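Local coordinates for DUF1902 domain-containing protein (PDB 1WV8) that is of unknown function, a small DUF1902 family protein from Thermus thermophilus whose chain pairs with a second copy of itself, at residues L4-L9 and W17-D22. Sequence-based numbering, arbitrary orientation.
Sequences LKVQAL and WVAESD
Gln7 pairs with Glu20 and Leu9 with Val18 as antiparallel hydrogen-bonded pairs, joining strand 3-11 to strand 16-20 in a beta hairpin. Each pair has both backbone bonds, the shortest 2.7 Å, from Gln7 N to Glu20 O and from Val18 N to Leu9 O. Ala8 and Ala19 form the non-hydrogen-bonded pair between them, where the CA of Ala19 lies 3.3 Å from Gln7 O.

Beyond Gln7 and Glu20 a side chain adds a further cross-strand bond: Ser21 OG, anti to its backbone N (chi1 -176°), donates to Lys5 O at 2.8 Å, tilted 27° from the carbonyl plane. The same oxygen accepts a bond from a water that also takes the N-H of Asp22. Ser21 OG in turn accepts from Asp23 N. The Gln7 chain, bent at chi2 (83°), sets CD 3.8 Å from Glu20 O; OE1 lies 3.2 Å from that oxygen, two acceptors that do not bond, while NE2 binds Glu65 of strand 61-69.

Apolar contacts divide between two faces. On one, the CB of Ala8 sits 3.8 Å from CE3 of Trp17, whose six-membered ring brings its edge to Ala8 O, and Val6 CG1 meets Ala19 CB; Leu34 of helix 34-51 packs on both Ala8 and Trp17. On the other, Leu9 CD1 rests 3.8 Å from Glu20 CB.

The hairpin is thus two-faced: Val6, Ala8, Ala19 and Trp17 are buried, Trp17 also packing on Glu35 of the second subunit, whereas Gln7, Leu9, Val18 and Glu20 make a mixed, more open face, and a serine hydroxyl links the paired strands to the residues that follow.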
ATOM      1  N   LEU A   4       9.008  -6.532  -4.593  1.00 49.82           N
ATOM      2  CA  LEU A   4       9.695  -5.253  -4.460  1.00 48.62           C
ATOM      3  C   LEU A   4       8.804  -4.311  -3.664  1.00 42.99           C
ATOM      4  O   LEU A   4       7.733  -3.909  -4.130  1.00 43.77           O
ATOM      5  CB  LEU A   4       9.970  -4.642  -5.832  1.00 41.29           C
ATOM      6  CG  LEU A   4      10.879  -5.403  -6.795  1.00 47.24           C
ATOM      7  CD1 LEU A   4      10.858  -4.773  -8.169  1.00 55.89           C
ATOM      8  CD2 LEU A   4      12.278  -5.412  -6.221  1.00 49.44           C
ATOM      9  N   LYS A   5       9.247  -3.968  -2.464  1.00 37.20           N
ATOM     10  CA  LYS A   5       8.492  -3.082  -1.603  1.00 36.61           C
ATOM     11  C   LYS A   5       8.778  -1.629  -1.958  1.00 37.60           C
ATOM     12  O   LYS A   5       9.931  -1.209  -2.016  1.00 45.45           O
ATOM     13  CB  LYS A   5       8.855  -3.362  -0.145  1.00 40.78           C
ATOM     14  CG  LYS A   5       8.596  -4.805   0.270  1.00 53.70           C
ATOM     15  CD  LYS A   5       8.935  -5.030   1.735  1.00 62.41           C
ATOM     16  CE  LYS A   5       8.738  -6.485   2.132  1.00 72.26           C
ATOM     17  NZ  LYS A   5       9.065  -6.723   3.570  1.00 73.84           N
ATOM     18  N   VAL A   6       7.714  -0.876  -2.209  1.00 38.58           N
ATOM     19  CA  VAL A   6       7.809   0.542  -2.545  1.00 37.95           C
ATOM     20  C   VAL A   6       6.890   1.327  -1.616  1.00 40.98           C
ATOM     21  O   VAL A   6       5.694   1.018  -1.495  1.00 31.18           O
ATOM     22  CB  VAL A   6       7.366   0.805  -3.998  1.00 27.90           C
ATOM     23  CG1 VAL A   6       7.397   2.310  -4.308  1.00 37.78           C
ATOM     24  CG2 VAL A   6       8.272   0.046  -4.949  1.00 35.05           C
ATOM     25  N   GLN A   7       7.438   2.339  -0.949  1.00 32.58           N
ATOM     26  CA  GLN A   7       6.618   3.143  -0.060  1.00 22.36           C
ATOM     27  C   GLN A   7       6.054   4.361  -0.774  1.00 28.84           C
ATOM     28  O   GLN A   7       6.729   4.989  -1.593  1.00 29.45           O
ATOM     29  CB  GLN A   7       7.401   3.610   1.160  1.00 30.14           C
ATOM     30  CG  GLN A   7       7.782   2.525   2.135  1.00 20.13           C
ATOM     31  CD  GLN A   7       9.041   1.800   1.726  1.00 44.17           C
ATOM     32  OE1 GLN A   7      10.064   2.425   1.475  1.00 40.71           O
ATOM     33  NE2 GLN A   7       8.976   0.472   1.669  1.00 46.78           N
ATOM     34  N   ALA A   8       4.806   4.681  -0.455  1.00 23.32           N
ATOM     35  CA  ALA A   8       4.143   5.847  -1.016  1.00 36.63           C
ATOM     36  C   ALA A   8       4.014   6.761   0.181  1.00 32.62           C
ATOM     37  O   ALA A   8       3.363   6.410   1.163  1.00 28.67           O
ATOM     38  CB  ALA A   8       2.768   5.489  -1.555  1.00 26.26           C
ATOM     39  N   LEU A   9       4.664   7.915   0.102  1.00 30.94           N
ATOM     40  CA  LEU A   9       4.651   8.879   1.196  1.00 23.85           C
ATOM     41  C   LEU A   9       3.792  10.067   0.785  1.00 22.33           C
ATOM     42  O   LEU A   9       3.980  10.640  -0.293  1.00 19.34           O
ATOM     43  CB  LEU A   9       6.093   9.308   1.481  1.00 25.87           C
ATOM     44  CG  LEU A   9       7.037   8.106   1.577  1.00 24.07           C
ATOM     45  CD1 LEU A   9       8.461   8.546   1.373  1.00 24.43           C
ATOM     46  CD2 LEU A   9       6.854   7.424   2.913  1.00 16.49           C
ATOM     47  N   TRP A  17       1.594  11.890  -3.806  1.00 27.34           N
ATOM     48  CA  TRP A  17       2.149  10.735  -3.108  1.00 27.02           C
ATOM     49  C   TRP A  17       3.498  10.564  -3.757  1.00 30.26           C
ATOM     50  O   TRP A  17       3.608  10.669  -4.973  1.00 31.65           O
ATOM     51  CB  TRP A  17       1.306   9.475  -3.348  1.00 29.68           C
ATOM     52  CG  TRP A  17       0.028   9.448  -2.584  1.00 18.04           C
ATOM     53  CD1 TRP A  17      -1.207   9.874  -3.011  1.00 25.07           C
ATOM     54  CD2 TRP A  17      -0.151   8.943  -1.265  1.00 14.69           C
ATOM     55  NE1 TRP A  17      -2.142   9.653  -2.027  1.00 27.15           N
ATOM     56  CE2 TRP A  17      -1.517   9.084  -0.946  1.00 28.55           C
ATOM     57  CE3 TRP A  17       0.714   8.388  -0.316  1.00 29.39           C
ATOM     58  CZ2 TRP A  17      -2.039   8.679   0.292  1.00 28.96           C
ATOM     59  CZ3 TRP A  17       0.196   7.990   0.907  1.00 25.31           C
ATOM     60  CH2 TRP A  17      -1.169   8.138   1.199  1.00 35.40           C
ATOM     61  N   VAL A  18       4.521  10.287  -2.961  1.00 30.31           N
ATOM     62  CA  VAL A  18       5.870  10.154  -3.492  1.00 34.84           C
ATOM     63  C   VAL A  18       6.434   8.766  -3.277  1.00 30.10           C
ATOM     64  O   VAL A  18       6.429   8.263  -2.164  1.00 28.24           O
ATOM     65  CB  VAL A  18       6.801  11.193  -2.822  1.00 39.57           C
ATOM     66  CG1 VAL A  18       8.250  10.913  -3.177  1.00 27.37           C
ATOM     67  CG2 VAL A  18       6.392  12.586  -3.263  1.00 33.95           C
ATOM     68  N   ALA A  19       6.941   8.164  -4.345  1.00 30.62           N
ATOM     69  CA  ALA A  19       7.478   6.814  -4.255  1.00 30.47           C
ATOM     70  C   ALA A  19       8.888   6.774  -3.682  1.00 39.64           C
ATOM     71  O   ALA A  19       9.730   7.616  -3.992  1.00 44.13           O
ATOM     72  CB  ALA A  19       7.453   6.168  -5.625  1.00 33.75           C
ATOM     73  N   GLU A  20       9.136   5.775  -2.847  1.00 34.06           N
ATOM     74  CA  GLU A  20      10.439   5.586  -2.228  1.00 34.51           C
ATOM     75  C   GLU A  20      10.707   4.089  -2.120  1.00 39.90           C
ATOM     76  O   GLU A  20       9.868   3.344  -1.628  1.00 33.89           O
ATOM     77  CB  GLU A  20      10.446   6.213  -0.828  1.00 42.39           C
ATOM     78  CG  GLU A  20      11.723   6.000  -0.035  1.00 46.04           C
ATOM     79  CD  GLU A  20      12.950   6.535  -0.756  1.00 63.48           C
ATOM     80  OE1 GLU A  20      12.790   7.428  -1.620  1.00 58.32           O
ATOM     81  OE2 GLU A  20      14.069   6.060  -0.454  1.00 55.33           O
ATOM     82  N   SER A  21      11.871   3.636  -2.566  1.00 33.69           N
ATOM     83  CA  SER A  21      12.158   2.216  -2.472  1.00 37.05           C
ATOM     84  C   SER A  21      13.616   1.858  -2.254  1.00 41.79           C
ATOM     85  O   SER A  21      14.499   2.362  -2.932  1.00 44.75           O
ATOM     86  CB  SER A  21      11.666   1.495  -3.723  1.00 45.36           C
ATOM     87  OG  SER A  21      11.871   0.098  -3.596  1.00 40.34           O
ATOM     88  N   ASP A  22      13.853   0.957  -1.311  1.00 49.37           N
ATOM     89  CA  ASP A  22      15.196   0.492  -1.004  1.00 58.76           C
ATOM     90  C   ASP A  22      15.517  -0.718  -1.892  1.00 62.66           C
ATOM     91  O   ASP A  22      16.672  -1.143  -1.985  1.00 70.06           O
ATOM     92  CB  ASP A  22      15.287   0.092   0.470  1.00 71.26           C
ATOM     93  CG  ASP A  22      16.715   0.012   0.966  1.00 85.42           C
ATOM     94  OD1 ASP A  22      17.390   1.064   0.992  1.00 92.33           O
ATOM     95  OD2 ASP A  22      17.163  -1.097   1.324  1.00 94.84           O
TER
HETATM   96  O   HOH W   1      11.805  -0.872   0.150  1.00 44.31           O